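HpcH/HpaI aldolase/citrate lyase family protein (Burkholderia cenocepacia, PDB 4MF4) is a TIM-barrel protein of the HpcH/HpaI aldolase/citrate lyase family, an eight-stranded parallel barrel wrapped in helices, six copies of which make up the assembly. Local coordinates at residues I109-A115 with R176-T180; V171-E175 with R214-A218; V159-V165 with V183-G189; A225-G231 with Y244-S250. All blocks are in the same frame, centred on the assembly; numbering follows the deposited sequence.

Contact 1: I109-A115 with R176-T180; sequences IETPDDA and RIAAT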
loop_
_atom_site.group_PDB
_atom_site.type_symbol
_atom_site.label_atom_id
_atom_site.label_comp_id
_atom_site.label_asym_id
_atom_site.label_seq_id
_atom_site.Cartn_x
_atom_site.Cartn_y
_atom_site.Cartn_z
ATOM N N ILE A 109 -25.296 17.788 9.659
ATOM C CA ILE A 109 -25.826 17.970 11.022
ATOM C C ILE A 109 -27.121 18.779 10.864
ATOM O O ILE A 109 -27.071 19.918 10.401
ATOM C CB ILE A 109 -24.836 18.724 11.937
ATOM C CG1 ILE A 109 -23.572 17.890 12.205
ATOM C CG2 ILE A 109 -25.500 19.150 13.237
ATOM C CD1 ILE A 109 -23.763 16.653 13.047
ATOM N N GLU A 110 -28.255 18.205 11.256
ATOM C CA GLU A 110 -29.546 18.836 10.996
ATOM C C GLU A 110 -30.354 19.250 12.202
ATOM O O GLU A 110 -31.286 20.043 12.067
ATOM C CB GLU A 110 -30.380 17.879 10.182
ATOM C CG GLU A 110 -29.663 17.451 8.928
ATOM C CD GLU A 110 -30.606 16.764 7.972
ATOM O OE1 GLU A 110 -30.961 17.360 6.944
ATOM O OE2 GLU A 110 -31.029 15.635 8.299
ATOM N N THR A 111 -30.038 18.695 13.371
ATOM C CA THR A 111 -30.757 19.020 14.595
ATOM C C THR A 111 -29.800 19.258 15.755
ATOM O O THR A 111 -28.664 18.850 15.714
ATOM C CB THR A 111 -31.681 17.859 14.993
ATOM O OG1 THR A 111 -30.882 16.711 15.278
ATOM C CG2 THR A 111 -32.661 17.505 13.835
ATOM N N PRO A 112 -30.280 19.908 16.818
ATOM C CA PRO A 112 -29.383 20.079 17.910
ATOM C C PRO A 112 -29.058 18.720 18.542
ATOM O O PRO A 112 -27.979 18.578 19.042
ATOM C CB PRO A 112 -30.143 21.014 18.869
ATOM C CG PRO A 112 -31.550 21.017 18.420
ATOM C CD PRO A 112 -31.507 20.707 16.958
ATOM N N ASP A 113 -29.959 17.737 18.481
ATOM C CA ASP A 113 -29.604 16.347 18.923
ATOM C C ASP A 113 -28.456 15.747 18.138
ATOM O O ASP A 113 -27.599 15.171 18.728
ATOM C CB ASP A 113 -30.798 15.382 18.908
ATOM C CG ASP A 113 -31.728 15.620 20.069
ATOM O OD1 ASP A 113 -31.408 16.499 20.896
ATOM O OD2 ASP A 113 -32.777 14.942 20.175
ATOM N N ASP A 114 -28.431 15.908 16.827
ATOM C CA ASP A 114 -27.296 15.471 16.033
ATOM C C ASP A 114 -25.986 16.123 16.511
ATOM O O ASP A 114 -24.973 15.480 16.602
ATOM C CB ASP A 114 -27.466 15.889 14.544
ATOM C CG ASP A 114 -28.587 15.141 13.807
ATOM O OD1 ASP A 114 -29.131 14.152 14.322
ATOM O OD2 ASP A 114 -28.938 15.593 12.714
ATOM N N ALA A 115 -26.016 17.436 16.714
ATOM C CA ALA A 115 -24.838 18.212 17.127
ATOM C C ALA A 115 -24.344 17.759 18.502
ATOM O O ALA A 115 -23.146 17.506 18.690
ATOM C CB ALA A 115 -25.182 19.707 17.158
ATOM N N ARG A 176 -30.531 26.785 17.534
ATOM C CA ARG A 176 -30.402 25.778 18.617
ATOM C C ARG A 176 -29.145 24.893 18.432
ATOM O O ARG A 176 -28.563 24.407 19.416
ATOM C CB ARG A 176 -31.656 24.901 18.666
ATOM C CG ARG A 176 -32.949 25.640 19.051
ATOM C CD ARG A 176 -34.179 24.858 18.579
ATOM N NE ARG A 176 -34.526 23.771 19.508
ATOM C CZ ARG A 176 -34.997 22.557 19.177
ATOM N NH1 ARG A 176 -35.167 22.182 17.916
ATOM N NH2 ARG A 176 -35.269 21.688 20.135
ATOM N N ILE A 177 -28.763 24.628 17.172
ATOM C CA ILE A 177 -27.475 23.971 16.898
ATOM C C ILE A 177 -26.313 24.828 17.414
ATOM O O ILE A 177 -25.432 24.341 18.111
ATOM C CB ILE A 177 -27.301 23.657 15.412
ATOM C CG1 ILE A 177 -28.317 22.581 15.013
ATOM C CG2 ILE A 177 -25.872 23.181 15.121
ATOM C CD1 ILE A 177 -28.474 22.396 13.532
ATOM N N ALA A 178 -26.339 26.115 17.104
ATOM C CA ALA A 178 -25.305 27.037 17.579
ATOM C C ALA A 178 -25.182 27.101 19.104
ATOM O O ALA A 178 -24.078 27.261 19.622
ATOM C CB ALA A 178 -25.575 28.411 17.040
ATOM N N ALA A 179 -26.303 26.980 19.802
ATOM C CA ALA A 179 -26.319 27.039 21.273
ATOM C C ALA A 179 -25.947 25.710 21.917
ATOM O O ALA A 179 -25.840 25.630 23.140
ATOM C CB ALA A 179 -27.681 27.468 21.766
ATOM N N THR A 180 -25.715 24.665 21.119
ATOM C CA THR A 180 -25.280 23.365 21.671
ATOM C C THR A 180 -23.862 23.463 22.249
ATOM O O THR A 180 -22.888 23.769 21.515
ATOM C CB THR A 180 -25.312 22.257 20.597
ATOM O OG1 THR A 180 -26.652 22.084 20.133
ATOM C CG2 THR A 180 -24.807 20.933 21.118
HETATM O O HOH W 1 -28.014 20.270 21.795
#

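Contact 2: V171-E175 with R214-A218; sequences VDEVE and RVLAA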
loop_
_atom_site.group_PDB
_atom_site.type_symbol
_atom_site.label_atom_id
_atom_site.label_comp_id
_atom_site.label_asym_id
_atom_site.label_seq_id
_atom_site.Cartn_x
_atom_site.Cartn_y
_atom_site.Cartn_z
ATOM N N VAL A 171 -31.012 24.381 8.639
ATOM C CA VAL A 171 -31.127 25.830 8.663
ATOM C C VAL A 171 -32.228 26.275 9.641
ATOM O O VAL A 171 -32.010 27.212 10.413
ATOM C CB VAL A 171 -31.322 26.452 7.267
ATOM C CG1 VAL A 171 -31.455 27.960 7.404
ATOM C CG2 VAL A 171 -30.119 26.145 6.358
ATOM N N ASP A 172 -33.358 25.572 9.670
ATOM C CA ASP A 172 -34.443 25.928 10.600
ATOM C C ASP A 172 -34.014 25.745 12.063
ATOM O O ASP A 172 -34.495 26.452 12.943
ATOM C CB ASP A 172 -35.698 25.097 10.331
ATOM C CG ASP A 172 -36.325 25.402 8.982
ATOM O OD1 ASP A 172 -36.579 26.592 8.669
ATOM O OD2 ASP A 172 -36.575 24.443 8.230
ATOM N N GLU A 173 -33.082 24.819 12.296
ATOM C CA GLU A 173 -32.652 24.435 13.614
ATOM C C GLU A 173 -31.353 25.124 14.014
ATOM O O GLU A 173 -30.826 24.850 15.078
ATOM C CB GLU A 173 -32.463 22.882 13.638
ATOM C CG GLU A 173 -33.753 22.057 13.636
ATOM C CD GLU A 173 -34.442 22.082 15.003
ATOM O OE1 GLU A 173 -35.006 21.066 15.432
ATOM O OE2 GLU A 173 -34.364 23.101 15.690
ATOM N N VAL A 174 -30.855 26.053 13.196
ATOM C CA VAL A 174 -29.477 26.514 13.317
ATOM C C VAL A 174 -29.173 27.327 14.572
ATOM O O VAL A 174 -28.074 27.254 15.103
ATOM C CB VAL A 174 -28.991 27.273 12.085
ATOM C CG1 VAL A 174 -29.650 28.640 11.985
ATOM C CG2 VAL A 174 -27.462 27.445 12.153
ATOM N N GLU A 175 -30.141 28.080 15.079
ATOM C CA GLU A 175 -29.900 28.821 16.305
ATOM C C GLU A 175 -29.728 27.826 17.482
ATOM O O GLU A 175 -28.855 27.992 18.306
ATOM C CB GLU A 175 -31.008 29.871 16.555
ATOM C CG GLU A 175 -31.092 30.937 15.432
ATOM C CD GLU A 175 -31.910 30.520 14.197
ATOM O OE1 GLU A 175 -32.557 29.431 14.201
ATOM O OE2 GLU A 175 -31.924 31.286 13.184
ATOM N N ARG A 214 -28.811 33.317 7.056
ATOM C CA ARG A 214 -29.336 32.884 8.345
ATOM C C ARG A 214 -28.316 32.154 9.194
ATOM O O ARG A 214 -28.219 32.396 10.396
ATOM C CB ARG A 214 -30.620 32.035 8.213
ATOM C CG ARG A 214 -31.247 31.721 9.566
ATOM C CD ARG A 214 -32.588 31.022 9.437
ATOM N NE ARG A 214 -33.013 30.388 10.689
ATOM C CZ ARG A 214 -34.120 29.666 10.816
ATOM N NH1 ARG A 214 -34.928 29.465 9.781
ATOM N NH2 ARG A 214 -34.429 29.155 11.986
ATOM N N VAL A 215 -27.541 31.268 8.578
ATOM C CA VAL A 215 -26.569 30.484 9.322
ATOM C C VAL A 215 -25.468 31.403 9.877
ATOM O O VAL A 215 -25.081 31.337 11.054
ATOM C CB VAL A 215 -25.942 29.382 8.399
ATOM C CG1 VAL A 215 -24.814 28.679 9.114
ATOM C CG2 VAL A 215 -26.993 28.366 7.983
ATOM N N LEU A 216 -24.931 32.249 9.010
ATOM C CA LEU A 216 -23.938 33.256 9.448
ATOM C C LEU A 216 -24.446 34.126 10.610
ATOM O O LEU A 216 -23.717 34.384 11.590
ATOM C CB LEU A 216 -23.543 34.137 8.255
ATOM C CG LEU A 216 -22.616 35.337 8.517
ATOM C CD1 LEU A 216 -21.285 34.807 9.042
ATOM C CD2 LEU A 216 -22.392 36.163 7.261
ATOM N N ALA A 217 -25.689 34.598 10.493
ATOM C CA ALA A 217 -26.279 35.482 11.503
ATOM C C ALA A 217 -26.467 34.734 12.786
ATOM O O ALA A 217 -26.240 35.266 13.883
ATOM C CB ALA A 217 -27.604 36.045 11.012
ATOM N N ALA A 218 -26.874 33.474 12.673
ATOM C CA ALA A 218 -26.996 32.648 13.893
ATOM C C ALA A 218 -25.681 32.543 14.651
ATOM O O ALA A 218 -25.625 32.632 15.878
ATOM C CB ALA A 218 -27.541 31.275 13.566
HETATM O O HOH W 2 -30.085 33.396 12.217
#

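Contact 3: V159-V165 with V183-G189; sequences VAVIVQV and VDCLFVG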
loop_
_atom_site.group_PDB
_atom_site.type_symbol
_atom_site.label_atom_id
_atom_site.label_comp_id
_atom_site.label_asym_id
_atom_site.label_seq_id
_atom_site.Cartn_x
_atom_site.Cartn_y
_atom_site.Cartn_z
ATOM N N VAL A 159 -10.041 19.172 21.984
ATOM C CA VAL A 159 -10.817 18.696 20.827
ATOM C C VAL A 159 -11.842 19.736 20.402
ATOM O O VAL A 159 -12.635 20.220 21.223
ATOM C CB VAL A 159 -11.541 17.374 21.124
ATOM C CG1 VAL A 159 -12.361 16.944 19.921
ATOM C CG2 VAL A 159 -10.547 16.288 21.447
ATOM N N ALA A 160 -11.806 20.114 19.130
ATOM C CA ALA A 160 -12.773 21.033 18.556
ATOM C C ALA A 160 -13.739 20.360 17.591
ATOM O O ALA A 160 -13.364 19.459 16.859
ATOM C CB ALA A 160 -12.053 22.167 17.865
ATOM N N VAL A 161 -14.997 20.798 17.629
ATOM C CA VAL A 161 -16.051 20.219 16.815
ATOM C C VAL A 161 -16.621 21.297 15.882
ATOM O O VAL A 161 -17.057 22.364 16.311
ATOM C CB VAL A 161 -17.161 19.605 17.674
ATOM C CG1 VAL A 161 -18.359 19.159 16.830
ATOM C CG2 VAL A 161 -16.631 18.466 18.535
ATOM N N ILE A 162 -16.607 20.976 14.600
ATOM C CA ILE A 162 -17.206 21.772 13.528
ATOM C C ILE A 162 -18.389 20.972 12.952
ATOM O O ILE A 162 -18.235 19.790 12.538
ATOM C CB ILE A 162 -16.216 22.035 12.377
ATOM C CG1 ILE A 162 -14.921 22.650 12.898
ATOM C CG2 ILE A 162 -16.858 22.953 11.337
ATOM C CD1 ILE A 162 -13.810 22.799 11.876
ATOM N N VAL A 163 -19.568 21.602 12.938
ATOM C CA VAL A 163 -20.784 20.963 12.403
ATOM C C VAL A 163 -21.149 21.586 11.050
ATOM O O VAL A 163 -21.244 22.808 10.918
ATOM C CB VAL A 163 -21.960 21.028 13.381
ATOM C CG1 VAL A 163 -21.607 20.226 14.624
ATOM C CG2 VAL A 163 -22.346 22.444 13.787
ATOM N N GLN A 164 -21.332 20.743 10.053
ATOM C CA GLN A 164 -21.678 21.234 8.763
ATOM C C GLN A 164 -23.201 21.346 8.687
ATOM O O GLN A 164 -23.911 20.378 8.943
ATOM C CB GLN A 164 -21.083 20.319 7.689
ATOM C CG GLN A 164 -21.183 20.893 6.310
ATOM C CD GLN A 164 -20.267 20.185 5.269
ATOM O OE1 GLN A 164 -19.515 19.256 5.579
ATOM N NE2 GLN A 164 -20.385 20.609 4.033
ATOM N N VAL A 165 -23.700 22.539 8.369
ATOM C CA VAL A 165 -25.141 22.771 8.301
ATOM C C VAL A 165 -25.490 22.846 6.819
ATOM O O VAL A 165 -25.107 23.769 6.122
ATOM C CB VAL A 165 -25.543 24.045 9.044
ATOM C CG1 VAL A 165 -27.055 24.217 9.024
ATOM C CG2 VAL A 165 -25.055 23.997 10.480
ATOM N N VAL A 183 -20.104 22.907 20.376
ATOM C CA VAL A 183 -20.058 23.280 18.956
ATOM C C VAL A 183 -19.151 24.501 18.815
ATOM O O VAL A 183 -19.476 25.578 19.300
ATOM C CB VAL A 183 -21.465 23.600 18.386
ATOM C CG1 VAL A 183 -21.383 24.312 17.026
ATOM C CG2 VAL A 183 -22.257 22.325 18.265
ATOM N N ASP A 184 -17.993 24.345 18.179
ATOM C CA ASP A 184 -17.011 25.453 18.106
ATOM C C ASP A 184 -17.129 26.217 16.777
ATOM O O ASP A 184 -16.590 27.309 16.649
ATOM C CB ASP A 184 -15.578 24.947 18.270
ATOM C CG ASP A 184 -15.369 24.146 19.563
ATOM O OD1 ASP A 184 -15.686 24.687 20.669
ATOM O OD2 ASP A 184 -14.937 22.970 19.479
ATOM N N CYS A 185 -17.830 25.666 15.783
ATOM C CA CYS A 185 -17.948 26.347 14.513
ATOM C C CYS A 185 -19.122 25.813 13.728
ATOM O O CYS A 185 -19.314 24.612 13.713
ATOM C CB CYS A 185 -16.685 26.070 13.693
ATOM S SG CYS A 185 -16.626 26.966 12.111
ATOM N N LEU A 186 -19.859 26.679 13.036
ATOM C CA LEU A 186 -20.907 26.240 12.127
ATOM C C LEU A 186 -20.311 26.315 10.742
ATOM O O LEU A 186 -19.800 27.369 10.373
ATOM C CB LEU A 186 -22.132 27.154 12.180
ATOM C CG LEU A 186 -22.806 27.380 13.512
ATOM C CD1 LEU A 186 -23.831 28.513 13.430
ATOM C CD2 LEU A 186 -23.417 26.090 14.009
ATOM N N PHE A 187 -20.395 25.243 9.947
ATOM C CA PHE A 187 -19.785 25.292 8.615
ATOM C C PHE A 187 -20.824 25.182 7.502
ATOM O O PHE A 187 -21.612 24.262 7.480
ATOM C CB PHE A 187 -18.739 24.188 8.521
ATOM C CG PHE A 187 -17.885 24.248 7.281
ATOM C CD1 PHE A 187 -18.297 23.631 6.133
ATOM C CD2 PHE A 187 -16.657 24.863 7.302
ATOM C CE1 PHE A 187 -17.497 23.628 5.015
ATOM C CE2 PHE A 187 -15.846 24.879 6.184
ATOM C CZ PHE A 187 -16.260 24.240 5.050
ATOM N N VAL A 188 -20.847 26.154 6.607
ATOM C CA VAL A 188 -21.715 26.109 5.412
ATOM C C VAL A 188 -21.017 25.517 4.181
ATOM O O VAL A 188 -19.990 26.043 3.711
ATOM C CB VAL A 188 -22.191 27.554 5.055
ATOM C CG1 VAL A 188 -23.133 27.537 3.863
ATOM C CG2 VAL A 188 -22.892 28.211 6.234
ATOM N N GLY A 189 -21.552 24.416 3.656
ATOM C CA GLY A 189 -21.151 23.931 2.334
ATOM C C GLY A 189 -22.169 24.403 1.286
ATOM O O GLY A 189 -23.250 23.859 1.218
#

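Contact 4: A225-G231 with Y244-S250; sequences AVGIFAG and YRLITVS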
loop_
_atom_site.group_PDB
_atom_site.type_symbol
_atom_site.label_atom_id
_atom_site.label_comp_id
_atom_site.label_asym_id
_atom_site.label_seq_id
_atom_site.Cartn_x
_atom_site.Cartn_y
_atom_site.Cartn_z
ATOM N N ALA A 225 -18.059 30.929 15.804
ATOM C CA ALA A 225 -17.468 31.022 14.490
ATOM C C ALA A 225 -18.295 30.380 13.402
ATOM O O ALA A 225 -18.839 29.302 13.597
ATOM C CB ALA A 225 -16.098 30.373 14.485
ATOM N N VAL A 226 -18.374 31.059 12.245
ATOM C CA VAL A 226 -18.934 30.431 11.063
ATOM C C VAL A 226 -17.889 30.211 9.971
ATOM O O VAL A 226 -17.040 31.052 9.756
ATOM C CB VAL A 226 -20.094 31.251 10.528
ATOM C CG1 VAL A 226 -20.792 30.515 9.391
ATOM C CG2 VAL A 226 -21.066 31.505 11.692
ATOM N N GLY A 227 -17.976 29.065 9.316
ATOM C CA GLY A 227 -17.056 28.706 8.237
ATOM C C GLY A 227 -17.821 28.425 6.954
ATOM O O GLY A 227 -19.035 28.255 6.984
ATOM N N ILE A 228 -17.090 28.295 5.853
ATOM C CA ILE A 228 -17.680 28.172 4.539
ATOM C C ILE A 228 -16.635 27.655 3.566
ATOM O O ILE A 228 -15.414 27.913 3.724
ATOM C CB ILE A 228 -18.257 29.550 4.077
ATOM C CG1 ILE A 228 -19.121 29.396 2.813
ATOM C CG2 ILE A 228 -17.150 30.546 3.920
ATOM C CD1 ILE A 228 -20.036 30.564 2.530
ATOM N N PHE A 229 -17.109 26.893 2.583
ATOM C CA PHE A 229 -16.276 26.426 1.488
ATOM C C PHE A 229 -16.458 27.429 0.369
ATOM O O PHE A 229 -17.577 27.565 -0.147
ATOM C CB PHE A 229 -16.707 25.014 1.004
ATOM C CG PHE A 229 -15.792 24.439 -0.049
ATOM C CD1 PHE A 229 -16.011 24.710 -1.394
ATOM C CD2 PHE A 229 -14.669 23.733 0.302
ATOM C CE1 PHE A 229 -15.152 24.226 -2.376
ATOM C CE2 PHE A 229 -13.797 23.247 -0.669
ATOM C CZ PHE A 229 -14.053 23.501 -2.010
ATOM N N ALA A 230 -15.374 28.105 -0.026
ATOM C CA ALA A 230 -15.392 29.018 -1.177
ATOM C C ALA A 230 -14.810 28.292 -2.400
ATOM O O ALA A 230 -13.742 27.625 -2.302
ATOM C CB ALA A 230 -14.603 30.278 -0.869
ATOM N N GLY A 231 -15.518 28.411 -3.529
ATOM C CA GLY A 231 -15.095 27.784 -4.805
ATOM C C GLY A 231 -14.033 28.568 -5.552
ATOM O O GLY A 231 -13.409 28.047 -6.420
ATOM N N TYR A 244 -17.725 35.757 7.788
ATOM C CA TYR A 244 -17.287 34.405 7.965
ATOM C C TYR A 244 -15.823 34.421 8.448
ATOM O O TYR A 244 -15.015 35.230 7.971
ATOM C CB TYR A 244 -17.338 33.633 6.652
ATOM C CG TYR A 244 -18.722 33.320 6.154
ATOM C CD1 TYR A 244 -19.388 32.129 6.529
ATOM C CD2 TYR A 244 -19.386 34.218 5.322
ATOM C CE1 TYR A 244 -20.685 31.854 6.077
ATOM C CE2 TYR A 244 -20.650 33.940 4.854
ATOM C CZ TYR A 244 -21.299 32.769 5.238
ATOM O OH TYR A 244 -22.556 32.533 4.738
ATOM N N ARG A 245 -15.490 33.501 9.346
ATOM C CA ARG A 245 -14.121 33.351 9.882
ATOM C C ARG A 245 -13.327 32.127 9.336
ATOM O O ARG A 245 -12.171 32.272 8.850
ATOM C CB ARG A 245 -14.186 33.348 11.381
ATOM C CG ARG A 245 -14.580 34.732 11.914
ATOM C CD ARG A 245 -14.440 34.789 13.390
ATOM N NE ARG A 245 -13.027 34.602 13.721
ATOM C CZ ARG A 245 -12.583 33.894 14.745
ATOM N NH1 ARG A 245 -13.431 33.275 15.567
ATOM N NH2 ARG A 245 -11.287 33.774 14.921
ATOM N N LEU A 246 -13.942 30.945 9.313
ATOM C CA LEU A 246 -13.213 29.752 8.851
ATOM C C LEU A 246 -13.492 29.517 7.380
ATOM O O LEU A 246 -14.475 28.828 6.987
ATOM C CB LEU A 246 -13.608 28.544 9.681
ATOM C CG LEU A 246 -12.740 27.311 9.477
ATOM C CD1 LEU A 246 -11.548 27.328 10.429
ATOM C CD2 LEU A 246 -13.521 26.050 9.675
ATOM N N ILE A 247 -12.639 30.096 6.541
ATOM C CA ILE A 247 -12.902 30.175 5.120
ATOM C C ILE A 247 -11.972 29.226 4.369
ATOM O O ILE A 247 -10.753 29.344 4.501
ATOM C CB ILE A 247 -12.698 31.600 4.606
ATOM C CG1 ILE A 247 -13.700 32.540 5.277
ATOM C CG2 ILE A 247 -12.895 31.629 3.097
ATOM C CD1 ILE A 247 -13.527 34.002 4.933
ATOM N N THR A 248 -12.561 28.295 3.618
ATOM C CA THR A 248 -11.828 27.340 2.803
ATOM C C THR A 248 -11.620 27.976 1.435
ATOM O O THR A 248 -12.588 28.291 0.773
ATOM C CB THR A 248 -12.614 26.026 2.546
ATOM O OG1 THR A 248 -13.242 25.533 3.725
ATOM C CG2 THR A 248 -11.717 24.952 2.028
ATOM N N VAL A 249 -10.359 28.132 1.017
ATOM C CA VAL A 249 -9.998 28.687 -0.290
ATOM C C VAL A 249 -9.874 27.542 -1.299
ATOM O O VAL A 249 -8.769 27.183 -1.751
ATOM C CB VAL A 249 -8.700 29.554 -0.229
ATOM C CG1 VAL A 249 -8.504 30.334 -1.512
ATOM C CG2 VAL A 249 -8.705 30.544 0.919
ATOM N N SER A 250 -11.023 26.946 -1.613
ATOM C CA SER A 250 -11.134 25.812 -2.525
ATOM C C SER A 250 -10.295 24.593 -2.089
ATOM O O SER A 250 -10.110 24.363 -0.907
ATOM C CB SER A 250 -10.841 26.270 -3.961
ATOM O OG SER A 250 -11.220 25.313 -4.944
#

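Contact 1: I109-A115 with R176-T180
The ring of P112 lies across the guanidinium of R176, where two neighbouring outer helices of the TIM barrel meet: 112-121, entered from the loop after strand 103-106, and the short helix 174-178. P112 CG sits over the centre of one guanidinium face, 3.8 Å from R176 NH1, and the arginine chain bends at chi3 (81°) to bring that face over the ring. NH1 has its polar partner in E173, through a salt bridge, so the proline meets a group that is already held. Deeper in, I177 crosses the proline at about a right angle. Its CG1 approaches the T111-P112 peptide, 3.7 Å from T111 C, and CD1 reaches on to the E110 carbonyl. With CG1 set anti to the carbonyl carbon (chi1 -67°), the other branch, CG2, meets A115 CB at 4.1 Å. The start of helix 112-121 is fixed by a capping box: D114 N donates to T111 OG1 at 3.0 Å and D114 OD2 accepts weakly from T111 N in return; the same oxygen takes a firmer bond from E110 N on its anti lone pair. No direct hydrogen bond joins the two segments, but a water does bridge them. It donates to P112 O at 3.2 Å and lies 2.8 Å from T180 OG1, which is also 3.9 Å from P112 CB.

Contact 2: V171-E175 with R214-A218
R214 grips the carboxylate of E175 side-on, using two nitrogens for two oxygens. R214 NH2 donates to E175 OE1 over 2.9 Å in an almost straight bond (173°) that lies in the guanidinium plane, and R214 NE donates to E175 OE2, also at 2.9 Å but tilted somewhat from that plane. Both oxygens use their syn lone pairs, and the two flat groups are nearly coplanar, 28° apart. The glutamate gets there by bending at chi2 (83°), whereas the arginine runs extended from CG to NE. A longer salt bridge, from R214 NH1 to D172 OD1 at 3.5 Å, makes this a three-residue network, with two acidic groups that would partly balance the arginine's charge. Over one guanidinium face sits V171 O, 3.3 Å from R214 CZ but at a poor angle for a hydrogen bond. A water donates to both E175 OE2 and R214 O, tying the carboxylate to the helix backbone. In TIM-barrel terms, the contact joins neighbouring outer elements: the broken pair of helices 168-172 and 174-178 on one side and helix 206-222 on the other. R214 enters the first pair as a knob among V171, D172, V174 and E175. Beneath the charges, V174 CG1 rests on A218 CB at 3.7 Å, and V171 CG2 meets V215 CG2 at 4.2 Å. V174 and V215 continue inward onto L186 and V188 of strand 185-188.

Contact 3: V159-V165 with V183-G189
Backbone hydrogen bonds form a parallel ladder between V159-V165 and V183-G189. V163 is held through both its N and its O, V163 N donating to C185 O at 3.1 Å and V163 O accepting from F187 N at 2.8 Å; V165 N then donates to F187 O. At the start of the pair a side chain enters the ladder: D184 OD2 accepts from V161 N at 2.9 Å, met on its anti side, while D184 N donates back to V161 O. The carboxylate's other oxygen forms a salt bridge with R21. Apolar contacts occupy both faces. On one, I162 CG2 packs on F187 CB at 3.6 Å, and Q164 runs alongside F187 with its CG at the ring edge, the amide and ring planes 78° apart. The anti setting of Q164 CG to the backbone N (chi1 -170°) aligns it with the ring, and OE1 is bonded to R84. On the other face, V163 CG2 lies 3.8 Å from L186 CD2, and I177 of helix 174-178 covers both residues. I162, Q164, C185 and F187 thus point into the barrel, V163 and L186 toward its helical coat, the two-layered division of a TIM barrel's parallel strands.

Contact 4: A225-G231 with Y244-S250
The Y244 ring takes I228 CD1 over one face, a CH-pi contact with the methyl 4.0 Å from the ring centroid and displaced toward the rim. V226 CG1 approaches the same ring obliquely, 3.6 Å from Y244 CD1, and Y239 of helix 233-242 meets it edge-to-face. These residues lie on the helical side of a beta-alpha-beta unit of the TIM barrel, in which helix 233-242 connects the parallel strands 225-230 and 246-251. I228 reaches the tyrosine with CG1 anti to the backbone N (chi1 -169°), while CG2 also lies against the ring, at Y244 CD1, and touches I247 CG1. The F229 side chain leaves the opposite face of the sheet from I228, on the side of L246 and T248, near the C-terminal end of its strand: T248 CG2 touches F229 CD2 obliquely at 3.6 Å, S250 CA lies near CZ, and W31 packs edge-to-face against the ring. M139 of another subunit also packs on F229. At the start of the strand pair, V226 O accepts from two successive amides, R245 N at 2.9 Å and L246 N at 3.1 Å. The side chain of R245 runs off to a salt bridge with E25. Further along, A230 N donates to T248 O. I228 O is also gripped twice: T248 N meets it at 2.9 Å, and the hydroxyl T248 OG1 donates from above the carbonyl plane at 3.2 Å.

Contacts 3 and 4 are sections of the same barrel wall, their centres 11 Å apart. Strands 185-188 and 225-230 are neighbours, and L186 O to G227 N at 2.7 Å is a probable hydrogen bond between them. Contacts 1 and 2 lie in the helical layer outside, with centres 10 Å apart, and share helix 174-178; E173 CB packs on E110 O. Contact 1 reaches the wall where I177 CG2 meets V163 CG2, contact 2 where V215 CG1 meets V188 CG2 at 3.5 Å. Contacts 1 and 4 do not touch, with centres 20 Å apart. The side chains of Q164 in contact 3 and F229 in contact 4 each lie about 4 Å from a bound 1,2-ethanediol, probably from the crystallisation liquor.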